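PDB 5W3X: disease resistance protein RRS1 from Arabidopsis thaliana, which binds W-box DNA as a WRKY transcription factor and acts in resistance to fungal and bacterial pathogens, this chain being its WRKY domain. Local coordinates for residues B[34-40]-B[54-60]; B[15-19]-B[66-70]. All blocks are in the same frame, centred on the assembly; numbering follows the deposited sequence.

Contact 1. Residues B[34-40]-B[54-60]; sequences RFPRGYY and KQVQRSE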
loop_
_atom_site.group_PDB
_atom_site.type_symbol
_atom_site.label_atom_id
_atom_site.label_comp_id
_atom_site.label_asym_id
_atom_site.label_seq_id
_atom_site.Cartn_x
_atom_site.Cartn_y
_atom_site.Cartn_z
ATOM N N ARG B 34 3.847 -15.087 -13.639
ATOM C CA ARG B 34 2.457 -15.158 -14.054
ATOM C C ARG B 34 1.591 -15.490 -12.843
ATOM O O ARG B 34 0.387 -15.247 -12.844
ATOM C CB ARG B 34 2.279 -16.199 -15.170
ATOM C CG ARG B 34 2.757 -15.692 -16.533
ATOM C CD ARG B 34 3.241 -16.777 -17.477
ATOM N NE ARG B 34 2.328 -17.908 -17.596
ATOM C CZ ARG B 34 2.681 -19.168 -17.360
ATOM N NH1 ARG B 34 3.923 -19.453 -16.983
ATOM N NH2 ARG B 34 1.795 -20.144 -17.499
ATOM N N PHE B 35 2.225 -15.998 -11.793
ATOM C CA PHE B 35 1.487 -16.470 -10.630
ATOM C C PHE B 35 1.808 -15.673 -9.369
ATOM O O PHE B 35 2.966 -15.350 -9.110
ATOM C CB PHE B 35 1.779 -17.949 -10.400
ATOM C CG PHE B 35 1.485 -18.808 -11.591
ATOM C CD1 PHE B 35 0.180 -19.145 -11.903
ATOM C CD2 PHE B 35 2.507 -19.268 -12.402
ATOM C CE1 PHE B 35 -0.106 -19.936 -13.005
ATOM C CE2 PHE B 35 2.232 -20.060 -13.510
ATOM C CZ PHE B 35 0.922 -20.392 -13.811
ATOM N N PRO B 36 0.771 -15.370 -8.574
ATOM C CA PRO B 36 0.911 -14.571 -7.355
ATOM C C PRO B 36 1.570 -15.354 -6.234
ATOM O O PRO B 36 1.521 -16.586 -6.228
ATOM C CB PRO B 36 -0.536 -14.230 -6.998
ATOM C CG PRO B 36 -1.306 -15.385 -7.510
ATOM C CD PRO B 36 -0.622 -15.791 -8.792
ATOM N N ARG B 37 2.188 -14.640 -5.301
ATOM C CA ARG B 37 2.752 -15.261 -4.113
ATOM C C ARG B 37 1.837 -15.077 -2.904
ATOM O O ARG B 37 1.306 -13.985 -2.666
ATOM C CB ARG B 37 4.135 -14.687 -3.818
ATOM C CG ARG B 37 4.792 -15.247 -2.569
ATOM C CD ARG B 37 6.230 -14.760 -2.482
ATOM N NE ARG B 37 6.916 -14.983 -3.750
ATOM C CZ ARG B 37 8.049 -14.387 -4.103
ATOM N NH1 ARG B 37 8.593 -14.655 -5.282
ATOM N NH2 ARG B 37 8.627 -13.509 -3.288
ATOM N N GLY B 38 1.643 -16.160 -2.161
ATOM C CA GLY B 38 0.869 -16.132 -0.934
ATOM C C GLY B 38 1.768 -16.192 0.294
ATOM O O GLY B 38 2.738 -16.955 0.329
ATOM N N TYR B 39 1.454 -15.372 1.291
ATOM C CA TYR B 39 2.247 -15.294 2.518
ATOM C C TYR B 39 1.391 -15.703 3.704
ATOM O O TYR B 39 0.292 -15.158 3.889
ATOM C CB TYR B 39 2.768 -13.881 2.752
ATOM C CG TYR B 39 3.619 -13.315 1.627
ATOM C CD1 TYR B 39 3.042 -12.889 0.446
ATOM C CD2 TYR B 39 4.991 -13.156 1.780
ATOM C CE1 TYR B 39 3.816 -12.335 -0.587
ATOM C CE2 TYR B 39 5.776 -12.615 0.753
ATOM C CZ TYR B 39 5.185 -12.203 -0.414
ATOM O OH TYR B 39 5.980 -11.666 -1.413
ATOM N N TYR B 40 1.921 -16.627 4.505
ATOM C CA TYR B 40 1.252 -17.188 5.671
ATOM C C TYR B 40 2.160 -17.063 6.887
ATOM O O TYR B 40 3.385 -17.031 6.755
ATOM C CB TYR B 40 0.899 -18.667 5.456
ATOM C CG TYR B 40 0.019 -18.932 4.266
ATOM C CD1 TYR B 40 0.566 -19.039 2.993
ATOM C CD2 TYR B 40 -1.357 -19.089 4.409
ATOM C CE1 TYR B 40 -0.223 -19.279 1.895
ATOM C CE2 TYR B 40 -2.159 -19.332 3.305
ATOM C CZ TYR B 40 -1.579 -19.424 2.050
ATOM O OH TYR B 40 -2.353 -19.662 0.940
ATOM N N LYS B 54 5.396 -19.084 6.122
ATOM C CA LYS B 54 5.639 -19.774 4.862
ATOM C C LYS B 54 5.137 -18.980 3.667
ATOM O O LYS B 54 4.191 -18.202 3.769
ATOM C CB LYS B 54 5.030 -21.183 4.883
ATOM C CG LYS B 54 3.529 -21.286 4.717
ATOM C CD LYS B 54 3.141 -22.751 4.505
ATOM C CE LYS B 54 1.638 -22.950 4.421
ATOM N NZ LYS B 54 1.303 -24.384 4.179
ATOM N N GLN B 55 5.825 -19.173 2.544
ATOM C CA GLN B 55 5.519 -18.520 1.284
ATOM C C GLN B 55 5.237 -19.568 0.230
ATOM O O GLN B 55 5.963 -20.555 0.117
ATOM C CB GLN B 55 6.690 -17.655 0.827
ATOM C CG GLN B 55 7.775 -17.516 1.867
ATOM C CD GLN B 55 7.428 -16.453 2.859
ATOM O OE1 GLN B 55 6.919 -15.402 2.480
ATOM N NE2 GLN B 55 7.665 -16.719 4.136
ATOM N N VAL B 56 4.187 -19.336 -0.546
ATOM C CA VAL B 56 3.720 -20.304 -1.523
ATOM C C VAL B 56 3.554 -19.640 -2.880
ATOM O O VAL B 56 2.863 -18.628 -2.993
ATOM C CB VAL B 56 2.383 -20.922 -1.110
ATOM C CG1 VAL B 56 1.887 -21.862 -2.192
ATOM C CG2 VAL B 56 2.499 -21.634 0.244
ATOM N N GLN B 57 4.193 -20.197 -3.904
ATOM C CA GLN B 57 4.079 -19.631 -5.243
ATOM C C GLN B 57 4.182 -20.699 -6.321
ATOM O O GLN B 57 5.175 -21.423 -6.386
ATOM C CB GLN B 57 5.148 -18.562 -5.466
ATOM C CG GLN B 57 5.046 -17.884 -6.825
ATOM C CD GLN B 57 5.901 -16.643 -6.924
ATOM O OE1 GLN B 57 6.722 -16.367 -6.044
ATOM N NE2 GLN B 57 5.714 -15.880 -7.996
ATOM N N ARG B 58 3.152 -20.786 -7.159
ATOM C CA ARG B 58 3.139 -21.691 -8.306
ATOM C C ARG B 58 4.278 -21.323 -9.255
ATOM O O ARG B 58 4.487 -20.146 -9.552
ATOM C CB ARG B 58 1.779 -21.632 -9.009
ATOM C CG ARG B 58 1.658 -22.459 -10.286
ATOM C CD ARG B 58 0.473 -23.434 -10.224
ATOM N NE ARG B 58 -0.689 -22.890 -9.521
ATOM C CZ ARG B 58 -1.668 -23.637 -9.011
ATOM N NH1 ARG B 58 -1.607 -24.960 -9.101
ATOM N NH2 ARG B 58 -2.697 -23.069 -8.390
ATOM N N SER B 59 5.037 -22.321 -9.699
ATOM C CA SER B 59 6.260 -22.061 -10.453
ATOM C C SER B 59 6.001 -21.456 -11.823
ATOM O O SER B 59 5.140 -21.920 -12.570
ATOM C CB SER B 59 7.072 -23.342 -10.624
ATOM O OG SER B 59 8.197 -23.102 -11.455
ATOM N N GLU B 60 6.766 -20.419 -12.144
ATOM C CA GLU B 60 6.663 -19.749 -13.434
ATOM C C GLU B 60 7.019 -20.705 -14.568
ATOM O O GLU B 60 6.223 -20.923 -15.481
ATOM C CB GLU B 60 7.570 -18.514 -13.469
ATOM C CG GLU B 60 7.691 -17.856 -14.831
ATOM C CD GLU B 60 6.462 -17.052 -15.215
ATOM O OE1 GLU B 60 5.471 -17.073 -14.454
ATOM O OE2 GLU B 60 6.486 -16.401 -16.282
HETATM O O HOH W 1 0.569 -18.944 -7.131
#
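The two central strands of the WRKY domain's four-stranded antiparallel sheet illustrate how a small sheet combines regular backbone pairing with individual side-chain ties. Segments 37-40 and 54-58 run at 162° to each other, their axes 4.7 Å apart. Lys-54 opens the ladder as a hydrogen-bonded pair with Tyr-40, each N lying 2.9 Å from the other residue's O. The lysine's aliphatic part packs against the tyrosine, while its ammonium forms salt bridges to Asp-18 and Glu-16. Gln-55 faces Tyr-39 in a non-hydrogen-bonded pair, and these two side chains share the opposite face, where both meet the effector PopP2. Val-56 and Gly-38 form the second hydrogen-bonded pair. A side chain at Gly-38 would be crowded by the Tyr-40 ring, which instead lies beside Val-56 (CE1 to CG2, 4.0 Å). At Gln-57 side chains take over: its OE1 accepts from Arg-37 NE at 2.7 Å and from Arg-37 NH1 at 2.6 Å. Beyond it the two segments draw apart, and a water bridges Pro-36 O and Arg-58 N where backbone-to-backbone pairing has stopped. The aliphatic start of the Arg-58 side chain sits over one face of the Phe-35 ring, its CG 3.8 Å from the ring centroid in a CH-pi contact. Glu-60, although poorly ordered, closes the open end, with Arg-34 N donating to Glu-60 OE1 at 2.7 Å.

Contact 2. Residues B[15-19]-B[66-70]; sequences DEGDL and LAITY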
loop_
_atom_site.group_PDB
_atom_site.type_symbol
_atom_site.label_atom_id
_atom_site.label_comp_id
_atom_site.label_asym_id
_atom_site.label_seq_id
_atom_site.Cartn_x
_atom_site.Cartn_y
_atom_site.Cartn_z
ATOM N N ASP B 15 -0.761 -30.160 -4.360
ATOM C CA ASP B 15 -1.060 -31.243 -3.430
ATOM C C ASP B 15 -0.515 -30.883 -2.057
ATOM O O ASP B 15 -0.118 -31.753 -1.275
ATOM C CB ASP B 15 -0.469 -32.564 -3.920
ATOM C CG ASP B 15 -1.529 -33.618 -4.165
ATOM O OD1 ASP B 15 -2.706 -33.234 -4.352
ATOM O OD2 ASP B 15 -1.186 -34.824 -4.171
ATOM N N GLU B 16 -0.520 -29.579 -1.787
ATOM C CA GLU B 16 0.015 -29.012 -0.562
ATOM C C GLU B 16 -0.517 -29.746 0.663
ATOM O O GLU B 16 -1.673 -30.174 0.701
ATOM C CB GLU B 16 -0.330 -27.520 -0.478
ATOM C CG GLU B 16 0.748 -26.650 0.158
ATOM C CD GLU B 16 0.896 -26.878 1.654
ATOM O OE1 GLU B 16 1.996 -26.624 2.190
ATOM O OE2 GLU B 16 -0.087 -27.307 2.295
ATOM N N GLY B 17 0.355 -29.909 1.649
ATOM C CA GLY B 17 0.001 -30.532 2.907
ATOM C C GLY B 17 0.998 -30.087 3.948
ATOM O O GLY B 17 2.193 -30.040 3.680
ATOM N N ASP B 18 0.505 -29.763 5.136
ATOM C CA ASP B 18 1.344 -29.277 6.225
ATOM C C ASP B 18 0.892 -29.879 7.534
ATOM O O ASP B 18 -0.300 -30.068 7.754
ATOM C CB ASP B 18 1.289 -27.753 6.329
ATOM C CG ASP B 18 2.584 -27.100 5.928
ATOM O OD1 ASP B 18 3.430 -27.793 5.330
ATOM O OD2 ASP B 18 2.758 -25.893 6.199
ATOM N N LEU B 19 1.844 -30.188 8.404
ATOM C CA LEU B 19 1.510 -30.704 9.723
ATOM C C LEU B 19 1.070 -29.562 10.640
ATOM O O LEU B 19 0.817 -29.772 11.826
ATOM C CB LEU B 19 2.701 -31.452 10.329
ATOM N N LEU B 66 4.794 -26.477 -7.467
ATOM C CA LEU B 66 4.584 -25.473 -6.424
ATOM C C LEU B 66 5.880 -25.222 -5.672
ATOM O O LEU B 66 6.552 -26.168 -5.257
ATOM C CB LEU B 66 3.511 -25.913 -5.429
ATOM C CG LEU B 66 2.172 -25.175 -5.379
ATOM C CD1 LEU B 66 1.405 -25.552 -4.117
ATOM C CD2 LEU B 66 2.370 -23.678 -5.455
ATOM N N ALA B 67 6.244 -23.954 -5.504
ATOM C CA ALA B 67 7.413 -23.615 -4.703
ATOM C C ALA B 67 6.969 -23.140 -3.324
ATOM O O ALA B 67 6.107 -22.266 -3.196
ATOM C CB ALA B 67 8.251 -22.549 -5.390
ATOM N N ILE B 68 7.551 -23.721 -2.287
ATOM C CA ILE B 68 7.177 -23.359 -0.929
ATOM C C ILE B 68 8.413 -23.121 -0.081
ATOM O O ILE B 68 9.318 -23.953 -0.044
ATOM C CB ILE B 68 6.308 -24.441 -0.273
ATOM C CG1 ILE B 68 5.106 -24.766 -1.164
ATOM C CG2 ILE B 68 5.853 -23.985 1.106
ATOM C CD1 ILE B 68 4.142 -25.762 -0.555
ATOM N N THR B 69 8.451 -21.979 0.596
ATOM C CA THR B 69 9.549 -21.667 1.505
ATOM C C THR B 69 9.048 -21.542 2.940
ATOM O O THR B 69 8.114 -20.799 3.211
ATOM C CB THR B 69 10.251 -20.365 1.109
ATOM O OG1 THR B 69 10.769 -20.486 -0.218
ATOM C CG2 THR B 69 11.392 -20.054 2.077
ATOM N N TYR B 70 9.663 -22.283 3.854
ATOM C CA TYR B 70 9.336 -22.177 5.270
ATOM C C TYR B 70 10.435 -21.427 6.010
ATOM O O TYR B 70 11.612 -21.735 5.841
ATOM C CB TYR B 70 9.160 -23.557 5.888
ATOM C CG TYR B 70 7.975 -24.332 5.377
ATOM C CD1 TYR B 70 8.081 -25.141 4.259
ATOM C CD2 TYR B 70 6.755 -24.279 6.033
ATOM C CE1 TYR B 70 6.999 -25.861 3.797
ATOM C CE2 TYR B 70 5.675 -24.992 5.582
ATOM C CZ TYR B 70 5.799 -25.780 4.464
ATOM O OH TYR B 70 4.718 -26.489 4.011
#
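Segment 15-19 has no regular secondary structure, yet it follows strand 66-70 in the same general direction, Glu-16 lying nearest Leu-66 and Asp-18 nearest Tyr-70. The CA atoms of these pairs are 8.2 Å and 10.7 Å apart, too far for the backbones to join as sheet neighbours, so side chains must span the gap. Alternation along the strand supplies them: Leu-66, Ile-68 and Tyr-70 point toward the loop, whereas Ala-67 and Thr-69 face the other way. From the loop, Glu-16 and Asp-18 reach back, with Gly-17 between them. The aliphatic part of Glu-16 makes the apolar contact, its CG lying 3.6 Å from Ile-68 CD1 and 4.5 Å from Leu-66 CD1. Its carboxylate swings toward the tyrosine, placing Glu-16 OE1 3.3 Å from Tyr-70 OH. Asp-18 also comes up to this ring, with OD2 at the ring edge. The main polar partner of both acids is Lys-54 on the adjoining strand, which salt-bridges Glu-16 OE1 and Asp-18 OD2; Asp-18 OD2 also accepts a weak hydrogen bond from Trp-22 NE1. Only 193 Å² is buried, which marks a light surface contact. Held by these salt bridges to Lys-54 and by the packing of Glu-16 on Ile-68, the segment runs along edge strand 66-71, over the face carrying Leu-66, Ile-68 and Tyr-70, just ahead of the WRKYGQK strand 22-28 of this WRKY domain.

The contacts lie on one antiparallel sheet, their centres about 10 Å apart. Along the chain they are nested: segments 34-40 and 54-60 of contact 1 fall within the loop closed by contact 2, between 15-19 and 66-70. Strands 53-58 and 66-71 are sheet neighbours and follow each other in sequence, so Gln-55 N to Thr-69 O and Gln-57 O to Ala-67 N, both 2.9 Å and probably hydrogen bonds, join the two strands, and with them the two contacts. Contact 1 thus builds the middle of the sheet, and contact 2 ties the N-terminal segment to its edge strand. Strand 22-28, beyond 37-42, and the zinc site of Cys-42, Cys-50, His-74 and His-76 complete the WRKY domain.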